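Side-chain contacts in CHIR AB1 (Gallus gallus, PDB 2VSD), which acts as an avian Fc receptor, probably binding the Fc region of chicken IgY through the extracellular immunoglobulin domain described here: residues 42-47 with 65-70; 47-50 with 55-58. All coordinates share one frame; numbering follows the deposited sequence.

Interaction 1 (42-47 with 65-70). Unlike the reference sequence in segment 42-47: D46 (reference Asn). With NAG (2-acetamido-2-deoxy-beta-D-glucopyranose), chain B; NAG (2-acetamido-2-deoxy-beta-D-glucopyranose), chain C.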
ATOM      1  N   THR A  42       3.666   7.203   4.027  1.00 18.98           N
ATOM      2  CA  THR A  42       2.328   6.623   3.860  1.00 20.52           C
ATOM      3  C   THR A  42       2.112   6.377   2.358  1.00 19.54           C
ATOM      4  O   THR A  42       2.513   7.197   1.528  1.00 19.04           O
ATOM      5  CB  THR A  42       1.246   7.588   4.423  1.00 21.33           C
ATOM      6  OG1 THR A  42       1.406   7.715   5.851  1.00 23.41           O
ATOM      7  CG2 THR A  42      -0.173   7.113   4.102  1.00 22.12           C
ATOM      8  N   LEU A  43       1.514   5.242   2.012  1.00 19.19           N
ATOM      9  CA  LEU A  43       1.241   4.922   0.599  1.00 17.95           C
ATOM     10  C   LEU A  43       0.320   5.958  -0.034  1.00 18.93           C
ATOM     11  O   LEU A  43      -0.768   6.268   0.543  1.00 17.80           O
ATOM     12  CB  LEU A  43       0.581   3.520   0.502  1.00 18.59           C
ATOM     13  CG  LEU A  43       0.113   3.112  -0.894  1.00 20.54           C
ATOM     14  CD1 LEU A  43       1.362   2.717  -1.637  1.00 23.87           C
ATOM     15  CD2 LEU A  43      -0.911   1.924  -0.899  1.00 19.72           C
ATOM     16  N   ARG A  44       0.745   6.488  -1.204  1.00 16.82           N
ATOM     17  CA  ARG A  44      -0.101   7.399  -1.959  1.00 18.02           C
ATOM     18  C   ARG A  44      -0.799   6.729  -3.151  1.00 19.55           C
ATOM     19  O   ARG A  44      -2.036   6.748  -3.234  1.00 19.24           O
ATOM     20  CB  ARG A  44       0.661   8.672  -2.394  1.00 17.82           C
ATOM     21  CG  ARG A  44      -0.319   9.717  -2.929  1.00 19.15           C
ATOM     22  CD  ARG A  44       0.303  11.013  -3.294  1.00 20.92           C
ATOM     23  NE  ARG A  44      -0.743  11.892  -3.831  1.00 22.21           N
ATOM     24  CZ  ARG A  44      -0.579  13.153  -4.217  1.00 26.81           C
ATOM     25  NH1 ARG A  44       0.602  13.759  -4.091  1.00 21.64           N
ATOM     26  NH2 ARG A  44      -1.628  13.821  -4.705  1.00 23.24           N
ATOM     27  N   PHE A  45      -0.013   6.137  -4.053  1.00 20.33           N
ATOM     28  CA  PHE A  45      -0.523   5.488  -5.269  1.00 20.36           C
ATOM     29  C   PHE A  45       0.140   4.144  -5.416  1.00 21.51           C
ATOM     30  O   PHE A  45       1.248   3.903  -4.903  1.00 21.01           O
ATOM     31  CB  PHE A  45      -0.127   6.276  -6.524  1.00 20.15           C
ATOM     32  CG  PHE A  45      -0.652   7.681  -6.563  1.00 20.64           C
ATOM     33  CD1 PHE A  45      -2.026   7.924  -6.516  1.00 22.35           C
ATOM     34  CD2 PHE A  45       0.222   8.751  -6.700  1.00 19.93           C
ATOM     35  CE1 PHE A  45      -2.528   9.222  -6.609  1.00 23.19           C
ATOM     36  CE2 PHE A  45      -0.263  10.053  -6.781  1.00 19.75           C
ATOM     37  CZ  PHE A  45      -1.627  10.285  -6.733  1.00 23.53           C
ATOM     38  N   ASP A  46      -0.535   3.250  -6.126  1.00 23.17           N
ATOM     39  CA  ASP A  46       0.170   2.072  -6.620  1.00 25.22           C
ATOM     40  C   ASP A  46      -0.291   1.819  -8.035  1.00 26.99           C
ATOM     41  O   ASP A  46      -1.326   2.358  -8.455  1.00 28.45           O
ATOM     42  CB  ASP A  46       0.015   0.847  -5.703  1.00 25.23           C
ATOM     43  CG  ASP A  46      -1.408   0.277  -5.674  1.00 26.78           C
ATOM     44  OD1 ASP A  46      -2.280   0.724  -6.426  1.00 28.37           O
ATOM     45  OD2 ASP A  46      -1.636  -0.611  -4.845  1.00 29.91           O
ATOM     46  N   LYS A  47       0.497   1.052  -8.781  1.00 28.37           N
ATOM     47  CA  LYS A  47       0.113   0.636 -10.131  1.00 30.04           C
ATOM     48  C   LYS A  47       0.927  -0.569 -10.602  1.00 30.72           C
ATOM     49  O   LYS A  47       1.983  -0.891 -10.048  1.00 29.91           O
ATOM     50  CB  LYS A  47       0.286   1.790 -11.115  1.00 30.61           C
ATOM     51  CG  LYS A  47       1.733   2.195 -11.331  1.00 31.83           C
ATOM     52  CD  LYS A  47       1.825   3.465 -12.177  1.00 35.25           C
ATOM     53  CE  LYS A  47       1.427   3.217 -13.601  1.00 37.17           C
ATOM     54  NZ  LYS A  47       1.328   4.478 -14.387  1.00 40.23           N
ATOM     55  N   LEU A  65      -0.964  22.254  -1.178  1.00 19.97           N
ATOM     56  CA  LEU A  65       0.298  22.364  -0.464  1.00 20.65           C
ATOM     57  C   LEU A  65       0.735  21.032   0.146  1.00 20.11           C
ATOM     58  O   LEU A  65       1.948  20.847   0.369  1.00 21.83           O
ATOM     59  CB  LEU A  65       0.162  23.390   0.667  1.00 21.74           C
ATOM     60  CG  LEU A  65      -0.097  24.829   0.198  1.00 23.76           C
ATOM     61  CD1 LEU A  65      -0.298  25.720   1.456  1.00 22.59           C
ATOM     62  CD2 LEU A  65       0.967  25.369  -0.703  1.00 26.99           C
ATOM     63  N   GLU A  66      -0.211  20.136   0.410  1.00 16.74           N
ATOM     64  CA  GLU A  66       0.121  18.844   1.011  1.00 19.22           C
ATOM     65  C   GLU A  66       0.779  17.862   0.047  1.00 15.15           C
ATOM     66  O   GLU A  66       1.219  16.786   0.459  1.00 11.76           O
ATOM     67  CB  GLU A  66      -1.083  18.230   1.751  1.00 18.53           C
ATOM     68  CG  GLU A  66      -1.563  19.158   2.912  1.00 23.67           C
ATOM     69  CD  GLU A  66      -2.745  18.571   3.664  1.00 26.47           C
ATOM     70  OE1 GLU A  66      -3.375  17.633   3.136  1.00 36.02           O
ATOM     71  OE2 GLU A  66      -3.047  19.067   4.779  1.00 38.07           O
ATOM     72  N   ASP A  67       0.883  18.258  -1.225  1.00 15.79           N
ATOM     73  CA  ASP A  67       1.618  17.471  -2.215  1.00 17.24           C
ATOM     74  C   ASP A  67       3.123  17.546  -1.989  1.00 17.09           C
ATOM     75  O   ASP A  67       3.845  16.686  -2.426  1.00 17.55           O
ATOM     76  CB  ASP A  67       1.306  17.915  -3.668  1.00 17.26           C
ATOM     77  CG  ASP A  67      -0.061  17.467  -4.127  1.00 21.92           C
ATOM     78  OD1 ASP A  67      -0.434  16.308  -3.845  1.00 24.85           O
ATOM     79  OD2 ASP A  67      -0.761  18.269  -4.773  1.00 22.10           O
ATOM     80  N   ALA A  68       3.576  18.574  -1.286  1.00 17.15           N
ATOM     81  CA  ALA A  68       4.994  18.712  -0.974  1.00 17.03           C
ATOM     82  C   ALA A  68       5.431  17.568  -0.055  1.00 17.24           C
ATOM     83  O   ALA A  68       4.619  16.997   0.655  1.00 17.44           O
ATOM     84  CB  ALA A  68       5.235  20.069  -0.290  1.00 18.00           C
ATOM     85  N   GLY A  69       6.706  17.202  -0.084  1.00 17.43           N
ATOM     86  CA  GLY A  69       7.179  16.269   0.944  1.00 17.05           C
ATOM     87  C   GLY A  69       8.104  15.210   0.406  1.00 18.39           C
ATOM     88  O   GLY A  69       8.698  15.360  -0.677  1.00 17.42           O
ATOM     89  N   THR A  70       8.218  14.123   1.163  1.00 17.51           N
ATOM     90  CA  THR A  70       9.239  13.118   0.861  1.00 18.78           C
ATOM     91  C   THR A  70       8.635  11.933   0.126  1.00 18.32           C
ATOM     92  O   THR A  70       7.817  11.190   0.698  1.00 18.06           O
ATOM     93  CB  THR A  70       9.919  12.630   2.127  1.00 19.85           C
ATOM     94  OG1 THR A  70      10.363  13.758   2.864  1.00 21.81           O
ATOM     95  CG2 THR A  70      11.141  11.728   1.756  1.00 21.31           C
TER
HETATM   96  C1  NAG B   1       4.400  15.826   3.699  1.00 20.15           C
HETATM   97  C2  NAG B   1       3.003  16.447   3.832  1.00 21.22           C
HETATM   98  C3  NAG B   1       2.979  17.978   3.601  1.00 22.35           C
HETATM   99  C4  NAG B   1       4.160  18.666   4.296  1.00 23.04           C
HETATM  100  C5  NAG B   1       5.462  17.883   4.036  1.00 24.19           C
HETATM  101  C6  NAG B   1       6.716  18.450   4.726  1.00 27.59           C
HETATM  102  C7  NAG B   1       1.169  14.857   3.329  1.00 21.70           C
HETATM  103  C8  NAG B   1       1.360  14.277   4.671  1.00 16.64           C
HETATM  104  N2  NAG B   1       2.016  15.826   2.934  1.00 19.79           N
HETATM  105  O3  NAG B   1       1.724  18.489   4.059  1.00 19.98           O
HETATM  106  O4  NAG B   1       4.437  19.968   3.802  1.00 26.79           O
HETATM  107  O5  NAG B   1       5.310  16.543   4.491  1.00 23.13           O
HETATM  108  O6  NAG B   1       6.443  18.580   6.122  1.00 32.78           O
HETATM  109  O7  NAG B   1       0.262  14.349   2.623  1.00 28.12           O
HETATM  110  C1  NAG C   2       3.550  21.104   4.025  1.00 31.27           C
HETATM  111  C2  NAG C   2       4.323  22.435   4.157  1.00 30.28           C
HETATM  112  C3  NAG C   2       3.742  23.419   5.152  1.00 32.41           C
HETATM  113  C4  NAG C   2       2.223  23.313   5.227  1.00 31.09           C
HETATM  114  C5  NAG C   2       1.802  21.888   5.621  1.00 32.31           C
HETATM  115  C6  NAG C   2       0.298  21.607   5.543  1.00 33.13           C
HETATM  116  C7  NAG C   2       6.554  22.288   3.227  1.00 29.81           C
HETATM  117  C8  NAG C   2       8.033  22.141   3.426  1.00 32.04           C
HETATM  118  N2  NAG C   2       5.777  22.299   4.299  1.00 28.22           N
HETATM  119  O3  NAG C   2       4.137  24.710   4.730  1.00 32.39           O
HETATM  120  O4  NAG C   2       1.847  24.176   6.281  1.00 31.55           O
HETATM  121  O5  NAG C   2       2.390  20.881   4.805  1.00 31.44           O
HETATM  122  O6  NAG C   2      -0.212  22.161   4.340  1.00 36.47           O
HETATM  123  O7  NAG C   2       6.124  22.365   2.067  1.00 32.02           O
HETATM  124  O   HOH W   1      -2.363  16.626  -6.031  1.00 28.91           O
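R44 and D67 meet in a salt bridge, the only direct contact between segment 42-47 and the 3-10 turn that leads into strand 69-78. One carboxylate oxygen does the work: OD1 of D67 sits at the edge of the guanidinium, 2.8 Å from NH1 and 2.9 Å from NH2 of R44. Both hydrogen bonds are weak, since a single oxygen shared by two nitrogens leaves both N-H...O angles poor, near 125°. The two flat groups are nearly coplanar, 10° apart. R44 spans the gap by running fully extended, with CG anti to the backbone N (chi1 -169°).

A water in the guanidinium plane runs alongside the bridge, accepting from NH2 of R44 and donating to OD2 of D67 at 2.6 Å. OD2 also takes the backbone N-H groups of T63 and N64, which helps to hold the carboxylate's rotation. Packing steadies the arginine: its CG rides over the F45 ring, and F60 offers a cation-pi partner.

Beyond the bridge, a glycan packs against the turn; its first sugar donates from N2 to E66 O at 2.8 Å.

With an alanine here instead of R44, the buried D67 carboxylate would probably lose its countercharge, and one face of F45 the CG above it. The chemistry implies a largely electrostatic tie between the edge strand of the four-stranded sheet and the turn before strand 69-78.

Interaction 2 (47-50 with 55-58)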
ATOM      1  N   LYS A  47       0.497   1.052  -8.781  1.00 28.37           N
ATOM      2  CA  LYS A  47       0.113   0.636 -10.131  1.00 30.04           C
ATOM      3  C   LYS A  47       0.927  -0.569 -10.602  1.00 30.72           C
ATOM      4  O   LYS A  47       1.983  -0.891 -10.048  1.00 29.91           O
ATOM      5  CB  LYS A  47       0.286   1.790 -11.115  1.00 30.61           C
ATOM      6  CG  LYS A  47       1.733   2.195 -11.331  1.00 31.83           C
ATOM      7  CD  LYS A  47       1.825   3.465 -12.177  1.00 35.25           C
ATOM      8  CE  LYS A  47       1.427   3.217 -13.601  1.00 37.17           C
ATOM      9  NZ  LYS A  47       1.328   4.478 -14.387  1.00 40.23           N
ATOM     10  N   GLU A  48       0.428  -1.218 -11.644  1.00 32.14           N
ATOM     11  CA  GLU A  48       1.100  -2.365 -12.246  1.00 34.41           C
ATOM     12  C   GLU A  48       2.256  -1.888 -13.102  1.00 34.72           C
ATOM     13  O   GLU A  48       2.149  -0.865 -13.769  1.00 34.83           O
ATOM     14  CB  GLU A  48       0.123  -3.117 -13.165  1.00 34.71           C
ATOM     15  CG  GLU A  48      -1.208  -3.470 -12.545  1.00 38.76           C
ATOM     16  CD  GLU A  48      -2.263  -2.352 -12.599  1.00 44.14           C
ATOM     17  OE1 GLU A  48      -1.909  -1.138 -12.613  1.00 45.12           O
ATOM     18  OE2 GLU A  48      -3.477  -2.707 -12.594  1.00 45.95           O
ATOM     19  N   LYS A  49       3.339  -2.651 -13.110  1.00 35.90           N
ATOM     20  CA  LYS A  49       4.395  -2.439 -14.088  1.00 37.31           C
ATOM     21  C   LYS A  49       4.632  -3.743 -14.832  1.00 38.37           C
ATOM     22  O   LYS A  49       5.193  -4.695 -14.264  1.00 37.37           O
ATOM     23  CB  LYS A  49       5.693  -1.965 -13.430  1.00 36.89           C
ATOM     24  CG  LYS A  49       6.800  -1.635 -14.448  1.00 36.83           C
ATOM     25  CD  LYS A  49       8.197  -1.720 -13.865  1.00 36.51           C
ATOM     26  CE  LYS A  49       8.719  -3.142 -13.781  1.00 39.42           C
ATOM     27  NZ  LYS A  49       8.949  -3.769 -15.127  1.00 39.49           N
ATOM     28  N   ASP A  50       4.178  -3.768 -16.084  1.00 40.59           N
ATOM     29  CA  ASP A  50       4.433  -4.876 -17.011  1.00 42.66           C
ATOM     30  C   ASP A  50       5.915  -5.268 -17.012  1.00 43.44           C
ATOM     31  O   ASP A  50       6.802  -4.425 -16.809  1.00 43.56           O
ATOM     32  CB  ASP A  50       3.942  -4.509 -18.418  1.00 43.26           C
ATOM     33  CG  ASP A  50       2.437  -4.255 -18.469  1.00 45.79           C
ATOM     34  OD1 ASP A  50       1.668  -5.047 -17.871  1.00 47.61           O
ATOM     35  OD2 ASP A  50       2.011  -3.259 -19.109  1.00 49.86           O
ATOM     36  N   ALA A  55      10.507   0.965 -15.827  1.00 34.73           N
ATOM     37  CA  ALA A  55      10.018   1.867 -14.762  1.00 32.94           C
ATOM     38  C   ALA A  55       8.493   1.938 -14.724  1.00 31.32           C
ATOM     39  O   ALA A  55       7.821   1.633 -15.712  1.00 31.14           O
ATOM     40  CB  ALA A  55      10.598   3.283 -14.970  1.00 33.38           C
ATOM     41  N   ALA A  56       7.945   2.312 -13.569  1.00 29.85           N
ATOM     42  CA  ALA A  56       6.546   2.727 -13.473  1.00 28.26           C
ATOM     43  C   ALA A  56       6.627   4.225 -13.263  1.00 27.21           C
ATOM     44  O   ALA A  56       7.484   4.672 -12.527  1.00 26.66           O
ATOM     45  CB  ALA A  56       5.870   2.086 -12.264  1.00 27.35           C
ATOM     46  N   GLU A  57       5.756   4.987 -13.915  1.00 26.64           N
ATOM     47  CA  GLU A  57       5.743   6.438 -13.760  1.00 26.33           C
ATOM     48  C   GLU A  57       4.435   6.838 -13.119  1.00 25.24           C
ATOM     49  O   GLU A  57       3.370   6.352 -13.529  1.00 25.28           O
ATOM     50  CB  GLU A  57       5.868   7.143 -15.115  1.00 27.79           C
ATOM     51  CG  GLU A  57       7.279   7.124 -15.667  1.00 30.26           C
ATOM     52  CD  GLU A  57       7.469   8.085 -16.819  1.00 33.03           C
ATOM     53  OE1 GLU A  57       6.466   8.558 -17.396  1.00 33.35           O
ATOM     54  OE2 GLU A  57       8.639   8.376 -17.138  1.00 38.94           O
ATOM     55  N   PHE A  58       4.511   7.710 -12.116  1.00 23.04           N
ATOM     56  CA  PHE A  58       3.325   8.252 -11.494  1.00 22.63           C
ATOM     57  C   PHE A  58       3.316   9.712 -11.881  1.00 21.81           C
ATOM     58  O   PHE A  58       4.155  10.482 -11.403  1.00 23.17           O
ATOM     59  CB  PHE A  58       3.417   8.124  -9.962  1.00 21.13           C
ATOM     60  CG  PHE A  58       3.567   6.710  -9.480  1.00 23.51           C
ATOM     61  CD1 PHE A  58       2.437   5.959  -9.128  1.00 22.89           C
ATOM     62  CD2 PHE A  58       4.825   6.106  -9.406  1.00 22.37           C
ATOM     63  CE1 PHE A  58       2.568   4.649  -8.693  1.00 22.98           C
ATOM     64  CE2 PHE A  58       4.966   4.791  -8.983  1.00 23.22           C
ATOM     65  CZ  PHE A  58       3.839   4.060  -8.622  1.00 22.02           C
TER
HETATM   66  O   HOH W   2       4.077   3.415 -15.713  1.00 35.53           O
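K47 lies across the ring of F58 and ends on the backbone of strand 55-58. Its CD stands over one face of the phenyl group, offset toward the rim, in a CH-pi contact 4.1 Å from the ring centroid, while CG touches CE1 of F58 at 3.7 Å. The lysine stem and the phenyl run past one another in opposite senses. Beyond the ring the lysine turns at chi3 (-70°), and NZ donates to E57 O at 2.9 Å, nearly along the C=O axis.

A water next to the ammonium accepts from E57 N at 2.9 Å and, weakly, from NZ, so lysine and water together engage both backbone polar groups of E57. K49 also points toward the facing strand: its CG rests 3.6 Å from A55 O, and its CB lies 4.2 Å from A56 CB. Its NZ curls back to the carbonyls of D50 (2.8 Å), Q53 and M31.

Further out, backbone hydrogen bonds of K47 with V35 and K49 with A33 set the lysines, those of A56 with C26 and F58 with L24 the facing strand, and V35 and L37 pack against A56 and F58. The strands run roughly antiparallel, at 152°, but belong to different sheets of the immunoglobulin sandwich. Both lysines lay aliphatic stems across the gap between the sheets while carbonyl oxygens take their ammonium groups, placing charge beside a hydrophobic core.

Both contacts start from strand 42-49, the edge of the four-stranded sheet, and share K47. Going along the chain, interaction 2 closes the shorter loop, from 47-50 round the turn to 55-58 on the opposing three-stranded sheet. The chain then continues through strand 55-61 to the turn against which the glycan packs, where interaction 1 closes the longer loop, from 42-47 to 65-70. The shorter loop thus falls within the span of the longer one. Their centres lie about 15 Å apart, on opposite sides of the domain centre, but F45 CB meets F58 CD1 at 3.7 Å. Together they tie one edge strand to the facing sheet and to the turn just before strand 69-78.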